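Local coordinates for protein imidazolonepropionase (Unidentified, PDB 2Q09) that catalyses the hydrolytic opening of the imidazolone ring of imidazolone-5-propanoate to give N-formimidoyl-L-glutamate, the third step of histidine degradation, at residues K153-A158 / G206-V211; E197-A202 / Y229-Q234; V303-R306 / P311-V314; M334-T337 / T342-E345. All coordinates share one frame; numbering follows the deposited sequence.

Overall arrangement
The four contacts form two touching pairs in an amidohydrolase barrel of the TIM type. Contacts 1 and 2 have centres about 13 Å apart and share the run from helix 187-204 through strand 210-213 to helix 222-234; Val211 packs on both Ala232 and Ile199. Contacts 3 and 4, centres about 11 Å apart, are joined by a salt bridge of 2.7 Å between Arg306 NH1 and Glu345 OE1. Contacts 1 and 3 lie on opposite sides of the chain's centre, about 28 Å apart between centres. The iron, held by His72, His74, His242 and Asp317, lies about 13 Å from the side chain of Leu155, so contact 1 belongs to the surrounding scaffold.

Contact 1 of 4, residues K153-A158 / G206-V211; sequences KMLRVA and GLADAV
Segment 153-158 of helix 148-164 runs beside the turn leading into strand 210-213, and the backbones come nearest at Leu155 and Leu207, whose CA atoms are 5.9 Å apart. Just before, Gly206 ends the preceding helix with a Schellman motif, and the chain then swings Leu207 toward the helix. Leu155 CG lies beside its own backbone N, anti to the carbonyl carbon (chi1 -58°), which carries its CD1 to Leu207 CB and O. Leu155 CD1 touches Leu207 CB at 3.8 Å, while Leu155 CB rests 3.7 Å from Leu207 O. That carbonyl oxygen is hydrogen-bonded to Thr171 OG1, so the leucine covers an acceptor already satisfied. Leu155 CD1 extends further to Ala208 CB at 4.2 Å. An alanine in place of Leu155 would keep the CB contact, but without CG and its two methyls a gap would probably open beside Leu207 CB and Ala208. The isobutyl end of Leu207 is turned to the other neighbour: Arg156 CG sits 3.8 Å from Leu207 CD1 and 3.9 Å from Leu207 CD2, touching both branches. Beyond CG the arginine bends at chi3 (-69°), with Lys153 CA against one guanidinium face, off toward its rim, and its NE forms a salt bridge with Glu116. Strand 168-176 and helix 187-204 come between the two segments in the chain; Leu155 also packs on Leu173 of strand 168-176, the parallel neighbour of strand 210-213, while Lys153 and Val157 lean on helix 116-133.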
# COMPACT_ATOMS: atom_id res chain seq x y z
N LYS A 153 -0.60 8.87 17.46
CA LYS A 153 0.83 9.18 17.44
C LYS A 153 1.41 8.62 16.14
O LYS A 153 2.21 9.26 15.47
CB LYS A 153 1.52 8.53 18.65
CG LYS A 153 3.03 8.58 18.62
CD LYS A 153 3.64 8.06 19.93
CE LYS A 153 3.37 6.59 20.16
NZ LYS A 153 4.00 6.10 21.41
N MSE A 154 1.01 7.41 15.79
CA MSE A 154 1.49 6.77 14.57
C MSE A 154 1.01 7.54 13.34
O MSE A 154 1.78 7.76 12.41
CB MSE A 154 1.02 5.32 14.52
CG MSE A 154 1.67 4.48 15.62
SE MSE A 154 1.08 2.67 15.63
CE MSE A 154 -0.73 2.92 16.10
N LEU A 155 -0.25 7.95 13.35
CA LEU A 155 -0.78 8.71 12.22
C LEU A 155 -0.04 10.03 12.07
O LEU A 155 0.18 10.49 10.95
CB LEU A 155 -2.28 8.95 12.40
CG LEU A 155 -3.15 7.70 12.56
CD1 LEU A 155 -4.61 8.12 12.71
CD2 LEU A 155 -3.00 6.79 11.33
N ARG A 156 0.33 10.64 13.19
CA ARG A 156 1.07 11.90 13.12
C ARG A 156 2.45 11.67 12.52
O ARG A 156 2.94 12.49 11.75
CB ARG A 156 1.19 12.55 14.50
CG ARG A 156 -0.11 13.22 14.97
CD ARG A 156 0.15 14.19 16.12
NE ARG A 156 0.52 13.49 17.35
CZ ARG A 156 -0.34 12.95 18.20
NH1 ARG A 156 -1.64 13.02 17.97
NH2 ARG A 156 0.11 12.34 19.28
N VAL A 157 3.09 10.57 12.88
CA VAL A 157 4.41 10.27 12.33
C VAL A 157 4.27 10.08 10.82
O VAL A 157 5.13 10.51 10.05
CB VAL A 157 5.02 8.98 12.95
CG1 VAL A 157 6.27 8.56 12.16
CG2 VAL A 157 5.39 9.22 14.40
N ALA A 158 3.19 9.43 10.40
CA ALA A 158 2.96 9.19 8.98
C ALA A 158 2.86 10.54 8.24
O ALA A 158 3.50 10.73 7.21
CB ALA A 158 1.69 8.37 8.78
N GLY A 206 -7.96 15.30 11.46
CA GLY A 206 -7.63 15.10 10.05
C GLY A 206 -6.44 14.18 9.89
O GLY A 206 -5.64 14.33 8.97
N LEU A 207 -6.33 13.20 10.79
CA LEU A 207 -5.20 12.27 10.76
C LEU A 207 -5.40 10.96 10.00
O LEU A 207 -4.43 10.27 9.70
CB LEU A 207 -4.77 11.93 12.20
CG LEU A 207 -4.10 13.06 12.98
CD1 LEU A 207 -3.76 12.57 14.38
CD2 LEU A 207 -2.83 13.50 12.25
N ALA A 208 -6.65 10.62 9.67
CA ALA A 208 -6.91 9.36 8.97
C ALA A 208 -7.61 9.50 7.63
O ALA A 208 -8.67 10.13 7.54
CB ALA A 208 -7.71 8.42 9.88
N ASP A 209 -7.03 8.91 6.59
CA ASP A 209 -7.63 8.96 5.26
C ASP A 209 -8.55 7.75 5.08
O ASP A 209 -9.41 7.75 4.21
CB ASP A 209 -6.55 8.95 4.17
CG ASP A 209 -5.66 10.17 4.24
OD1 ASP A 209 -6.20 11.29 4.41
OD2 ASP A 209 -4.43 10.02 4.11
N ALA A 210 -8.35 6.73 5.91
CA ALA A 210 -9.17 5.52 5.84
C ALA A 210 -9.12 4.73 7.14
O ALA A 210 -8.29 5.01 8.01
CB ALA A 210 -8.71 4.65 4.68
N VAL A 211 -10.03 3.76 7.26
CA VAL A 211 -10.10 2.89 8.44
C VAL A 211 -10.00 1.44 7.99
O VAL A 211 -10.69 1.02 7.06
CB VAL A 211 -11.42 3.09 9.21
CG1 VAL A 211 -11.49 2.14 10.40
CG2 VAL A 211 -11.53 4.53 9.68

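Contact 2 of 4, residues E197-A202 / Y229-Q234; sequences EIIPAA and YLAADQ
The backbone bond from Ala202 N to Ile198 O, 2.8 Å long, closes a turn of the helix from which Ile199 reaches across to Ala231 and Ala232. An equally short bond, from Asp233 N to Tyr229 O, spans those two alanines on the other helix. Between the helices nothing polar is exchanged, and on the side of helix 187-204 Ile199 carries the contact. A chi1 of -75° turns its CG1 away from the carbonyl carbon, and CD1 continues in an extended line (chi2 -179°) to the neighbouring backbone. Ile199 CD1 meets Ala231 CB at 3.8 Å. The small alanine side chains let the same methyl close on the helix itself, with Ile199 CD1 3.9 Å from Ala232 N. On the shorter branch, Ile199 CG2 only skirts Ala231 O at 4.2 Å. One residue on, Pro200 has no N-H to bond back to the previous turn, and helix 187-204 is kinked there. These two helices are neighbours on the outer layer of the TIM barrel. Beneath them, Ala232 packs on Val239 of strand 238-243, Ile199 also meets Tyr235 and Leu237 in the connecting loop, and Ile198 faces helix 148-164 through Leu148 and Leu152.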
# COMPACT_ATOMS: atom_id res chain seq x y z
N GLU A 197 -14.39 6.99 20.42
CA GLU A 197 -13.31 7.89 20.81
C GLU A 197 -12.18 8.03 19.80
O GLU A 197 -11.87 9.13 19.35
CB GLU A 197 -12.75 7.43 22.16
CG GLU A 197 -13.79 7.50 23.27
CD GLU A 197 -13.37 6.76 24.53
OE1 GLU A 197 -12.15 6.65 24.79
OE2 GLU A 197 -14.27 6.31 25.27
N ILE A 198 -11.56 6.91 19.43
CA ILE A 198 -10.44 6.97 18.50
C ILE A 198 -10.78 7.49 17.10
O ILE A 198 -10.13 8.42 16.61
CB ILE A 198 -9.74 5.61 18.42
CG1 ILE A 198 -9.43 5.13 19.85
CG2 ILE A 198 -8.44 5.73 17.62
CD1 ILE A 198 -8.49 3.92 19.95
N ILE A 199 -11.77 6.89 16.46
CA ILE A 199 -12.14 7.36 15.12
C ILE A 199 -12.53 8.85 15.18
O ILE A 199 -12.06 9.65 14.37
CB ILE A 199 -13.27 6.48 14.52
CG1 ILE A 199 -12.68 5.14 14.07
CG2 ILE A 199 -13.95 7.19 13.37
CD1 ILE A 199 -13.68 4.17 13.42
N PRO A 200 -13.38 9.24 16.14
CA PRO A 200 -13.76 10.66 16.22
C PRO A 200 -12.57 11.60 16.42
O PRO A 200 -12.48 12.64 15.76
CB PRO A 200 -14.73 10.69 17.40
CG PRO A 200 -15.42 9.37 17.26
CD PRO A 200 -14.27 8.42 16.99
N ALA A 201 -11.65 11.23 17.31
CA ALA A 201 -10.48 12.07 17.56
C ALA A 201 -9.57 12.13 16.34
O ALA A 201 -9.01 13.18 16.01
CB ALA A 201 -9.70 11.55 18.77
N ALA A 202 -9.41 10.99 15.68
CA ALA A 202 -8.56 10.91 14.50
C ALA A 202 -9.13 11.77 13.37
O ALA A 202 -8.39 12.49 12.70
CB ALA A 202 -8.43 9.45 14.03
N TYR A 229 -16.82 -0.12 10.77
CA TYR A 229 -17.18 0.50 9.49
C TYR A 229 -18.32 1.50 9.65
O TYR A 229 -18.37 2.51 8.94
CB TYR A 229 -17.57 -0.56 8.46
CG TYR A 229 -16.42 -1.45 8.01
CD1 TYR A 229 -15.10 -1.10 8.29
CD2 TYR A 229 -16.66 -2.61 7.28
CE1 TYR A 229 -14.05 -1.90 7.87
CE2 TYR A 229 -15.61 -3.41 6.85
CZ TYR A 229 -14.31 -3.05 7.15
OH TYR A 229 -13.26 -3.85 6.73
N LEU A 230 -19.22 1.22 10.58
CA LEU A 230 -20.35 2.12 10.82
C LEU A 230 -19.85 3.47 11.34
O LEU A 230 -20.31 4.52 10.90
CB LEU A 230 -21.31 1.51 11.84
CG LEU A 230 -22.22 0.42 11.28
CD1 LEU A 230 -23.01 -0.22 12.41
CD2 LEU A 230 -23.16 1.03 10.26
N ALA A 231 -18.90 3.42 12.26
CA ALA A 231 -18.33 4.63 12.84
C ALA A 231 -17.56 5.39 11.76
O ALA A 231 -17.71 6.61 11.62
CB ALA A 231 -17.41 4.26 13.99
N ALA A 232 -16.74 4.67 11.00
CA ALA A 232 -15.96 5.28 9.94
C ALA A 232 -16.94 6.03 9.04
O ALA A 232 -16.74 7.20 8.72
CB ALA A 232 -15.23 4.21 9.14
N ASP A 233 -18.00 5.32 8.67
CA ASP A 233 -19.05 5.87 7.81
C ASP A 233 -19.56 7.21 8.33
O ASP A 233 -19.67 8.17 7.58
CB ASP A 233 -20.22 4.87 7.76
CG ASP A 233 -21.32 5.29 6.81
OD1 ASP A 233 -22.40 4.67 6.84
OD2 ASP A 233 -21.11 6.24 6.03
N GLN A 234 -19.85 7.27 9.62
CA GLN A 234 -20.36 8.49 10.26
C GLN A 234 -19.42 9.68 10.15
O GLN A 234 -19.87 10.83 10.17
CB GLN A 234 -20.67 8.21 11.73
CG GLN A 234 -21.74 7.15 11.96
CD GLN A 234 -23.14 7.62 11.62
OE1 GLN A 234 -23.46 7.84 10.45
NE2 GLN A 234 -23.98 7.76 12.63

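Contact 3 of 4, residues V303-R306 / P311-V314; sequences VALR and PMAV
Met312, present as selenomethionine, reaches from strand 312-314 to Leu305 and Arg306 on the helix just before it in the chain. Its CB points toward that helix, and a chi1 of -54° keeps CG on the side of the backbone N. Met312 CG passes Leu305 CD1 at 4.2 Å. The chain stays extended to the selenium: Met312 SE is 4.1 Å from Leu305 CB and the same distance from Leu305 CD1, so that it lies against two points of one leucine. Helix 302-307 and strand 312-314 are the last two elements of a beta-alpha-beta crossover in the TIM barrel, which begins with strand 283-286, the parallel neighbour of 312-314. Leu305 also packs on Ala284 of that strand, and Met312 on its Leu286, so both side chains fill the layer between helix and barrel wall. Three residues beyond the strand, Asp317 binds the iron. At its far end the selenomethionine bends (chi3 -75°), turning the terminal methyl away from the leucine and onto the arginine: Met312 CE meets Arg306 CG at 3.6 Å. Only the aliphatic part of Arg306 is used here. Its own chain bends at chi3, and the guanidinium beyond has its partner in Glu345. Leu305 further leans on Leu269 and on Ile274 of helix 271-280.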
# COMPACT_ATOMS: atom_id res chain seq x y z
N VAL A 303 -6.84 -17.05 -9.99
CA VAL A 303 -7.53 -17.44 -11.22
C VAL A 303 -8.99 -16.98 -11.19
O VAL A 303 -9.47 -16.39 -12.15
CB VAL A 303 -7.47 -18.98 -11.42
CG1 VAL A 303 -8.32 -19.39 -12.60
CG2 VAL A 303 -6.03 -19.40 -11.65
N ALA A 304 -9.68 -17.25 -10.09
CA ALA A 304 -11.08 -16.85 -9.97
C ALA A 304 -11.25 -15.33 -9.99
O ALA A 304 -12.20 -14.81 -10.60
CB ALA A 304 -11.69 -17.43 -8.70
N LEU A 305 -10.35 -14.61 -9.33
CA LEU A 305 -10.43 -13.16 -9.31
C LEU A 305 -10.26 -12.63 -10.74
O LEU A 305 -10.93 -11.67 -11.13
CB LEU A 305 -9.33 -12.56 -8.43
CG LEU A 305 -9.52 -12.70 -6.91
CD1 LEU A 305 -8.24 -12.25 -6.21
CD2 LEU A 305 -10.72 -11.87 -6.45
N ARG A 306 -9.37 -13.25 -11.49
CA ARG A 306 -9.16 -12.83 -12.87
C ARG A 306 -10.41 -13.09 -13.69
O ARG A 306 -10.87 -12.21 -14.43
CB ARG A 306 -7.97 -13.57 -13.49
CG ARG A 306 -6.67 -12.84 -13.34
CD ARG A 306 -5.70 -13.24 -14.44
NE ARG A 306 -5.23 -14.61 -14.28
CZ ARG A 306 -4.01 -14.93 -13.85
NH1 ARG A 306 -3.14 -13.99 -13.55
NH2 ARG A 306 -3.67 -16.21 -13.74
N PRO A 311 -9.98 -6.24 -10.15
CA PRO A 311 -8.63 -5.69 -10.23
C PRO A 311 -7.80 -6.10 -9.02
O PRO A 311 -8.27 -6.07 -7.89
CB PRO A 311 -8.87 -4.19 -10.29
CG PRO A 311 -10.15 -4.01 -9.53
CD PRO A 311 -10.99 -5.17 -10.02
N MSE A 312 -6.56 -6.52 -9.26
CA MSE A 312 -5.70 -6.97 -8.18
C MSE A 312 -4.49 -6.06 -7.99
O MSE A 312 -3.70 -5.85 -8.92
CB MSE A 312 -5.21 -8.40 -8.44
CG MSE A 312 -6.32 -9.41 -8.70
SE MSE A 312 -5.55 -11.15 -9.12
CE MSE A 312 -4.97 -10.80 -10.91
N ALA A 313 -4.37 -5.50 -6.80
CA ALA A 313 -3.23 -4.66 -6.49
C ALA A 313 -2.20 -5.56 -5.82
O ALA A 313 -2.54 -6.64 -5.33
CB ALA A 313 -3.64 -3.53 -5.53
N VAL A 314 -0.94 -5.13 -5.83
CA VAL A 314 0.13 -5.89 -5.20
C VAL A 314 0.83 -4.92 -4.25
O VAL A 314 1.12 -3.78 -4.64
CB VAL A 314 1.16 -6.41 -6.23
CG1 VAL A 314 2.36 -7.00 -5.50
CG2 VAL A 314 0.52 -7.47 -7.12

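Contact 4 of 4, residues M334-T337 / T342-E345; sequences MACT and TPVE
Thr342 and Cys336 bring helix 328-339 and helix 343-349 together at the tight turn between them, with their CA atoms 5.6 Å apart. The threonine presents its backbone to the cysteine: Cys336 SG is 3.7 Å from Thr342 O and equally far from Thr342 C. The sulfur stands almost straight above the plane of the Thr342-Pro343 peptide, over its face, as a packing contact and not a hydrogen bond. A chi1 of -69° swings SG clear of the cysteine's own carbonyl carbon and so puts it there. The threonine side chain points away from Cys336 and serves its own helix, as the N-cap. Next, Pro343 opens helix 343-349, where the lack of an N-H costs no helical bond. Cys336 SG passes 3.8 Å from Pro343 N and brushes the ring at Pro343 CG, 4.4 Å away, while the proline also touches Tyr24. Val344 faces the other way, onto Asp23 and Tyr24. With Glu345 the segment completes a capping box with Thr342, the reciprocal pair of bonds that starts many helices. Glu345 N gives its hydrogen to Thr342 OG1 at 3.1 Å, and Thr342 N returns one to Glu345 OE1 at 2.8 Å. The second bond is fairly straight (155°) and meets the carboxylate on the anti side, 15° out of its plane. Since Arg306 also holds OE1, backbone amide and guanidinium together fix how the carboxylate is turned, and the glutamate also touches Met312 of strand 312-314.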
# COMPACT_ATOMS: atom_id res chain seq x y z
N MSE A 334 7.49 -11.61 -6.29
CA MSE A 334 6.82 -12.71 -5.60
C MSE A 334 5.39 -12.92 -6.07
O MSE A 334 4.93 -14.05 -6.13
CB MSE A 334 6.86 -12.50 -4.09
CG MSE A 334 8.25 -12.67 -3.51
SE MSE A 334 8.28 -12.68 -1.56
CE MSE A 334 10.16 -13.09 -1.30
N ALA A 335 4.69 -11.84 -6.41
CA ALA A 335 3.32 -11.98 -6.91
C ALA A 335 3.37 -12.83 -8.18
O ALA A 335 2.52 -13.69 -8.40
CB ALA A 335 2.72 -10.61 -7.21
N CYS A 336 4.39 -12.59 -9.01
CA CYS A 336 4.53 -13.34 -10.25
C CYS A 336 4.94 -14.78 -9.97
O CYS A 336 4.28 -15.72 -10.41
CB CYS A 336 5.59 -12.70 -11.15
SG CYS A 336 5.14 -11.09 -11.85
N THR A 337 6.02 -14.95 -9.22
CA THR A 337 6.55 -16.28 -8.92
C THR A 337 5.65 -17.15 -8.03
O THR A 337 5.47 -18.33 -8.32
CB THR A 337 7.94 -16.17 -8.25
OG1 THR A 337 8.84 -15.49 -9.13
CG2 THR A 337 8.49 -17.57 -7.95
N THR A 342 1.36 -12.04 -14.08
CA THR A 342 2.28 -11.72 -15.17
C THR A 342 2.96 -10.42 -14.77
O THR A 342 2.46 -9.69 -13.91
CB THR A 342 1.52 -11.49 -16.49
OG1 THR A 342 0.61 -10.40 -16.33
CG2 THR A 342 0.74 -12.73 -16.89
N PRO A 343 4.12 -10.11 -15.37
CA PRO A 343 4.76 -8.85 -14.99
C PRO A 343 3.84 -7.65 -15.26
O PRO A 343 3.92 -6.63 -14.57
CB PRO A 343 6.02 -8.82 -15.85
CG PRO A 343 6.37 -10.30 -15.95
CD PRO A 343 5.01 -10.93 -16.21
N VAL A 344 2.97 -7.77 -16.27
CA VAL A 344 2.08 -6.66 -16.59
C VAL A 344 0.98 -6.52 -15.54
O VAL A 344 0.57 -5.41 -15.20
CB VAL A 344 1.49 -6.81 -18.03
CG1 VAL A 344 0.46 -7.93 -18.09
CG2 VAL A 344 0.88 -5.49 -18.46
N GLU A 345 0.50 -7.64 -14.99
CA GLU A 345 -0.52 -7.58 -13.94
C GLU A 345 0.12 -6.97 -12.69
O GLU A 345 -0.51 -6.20 -11.96
CB GLU A 345 -1.06 -8.97 -13.62
CG GLU A 345 -1.90 -9.61 -14.73
CD GLU A 345 -2.33 -11.03 -14.39
OE1 GLU A 345 -1.48 -11.84 -13.97
OE2 GLU A 345 -3.52 -11.34 -14.57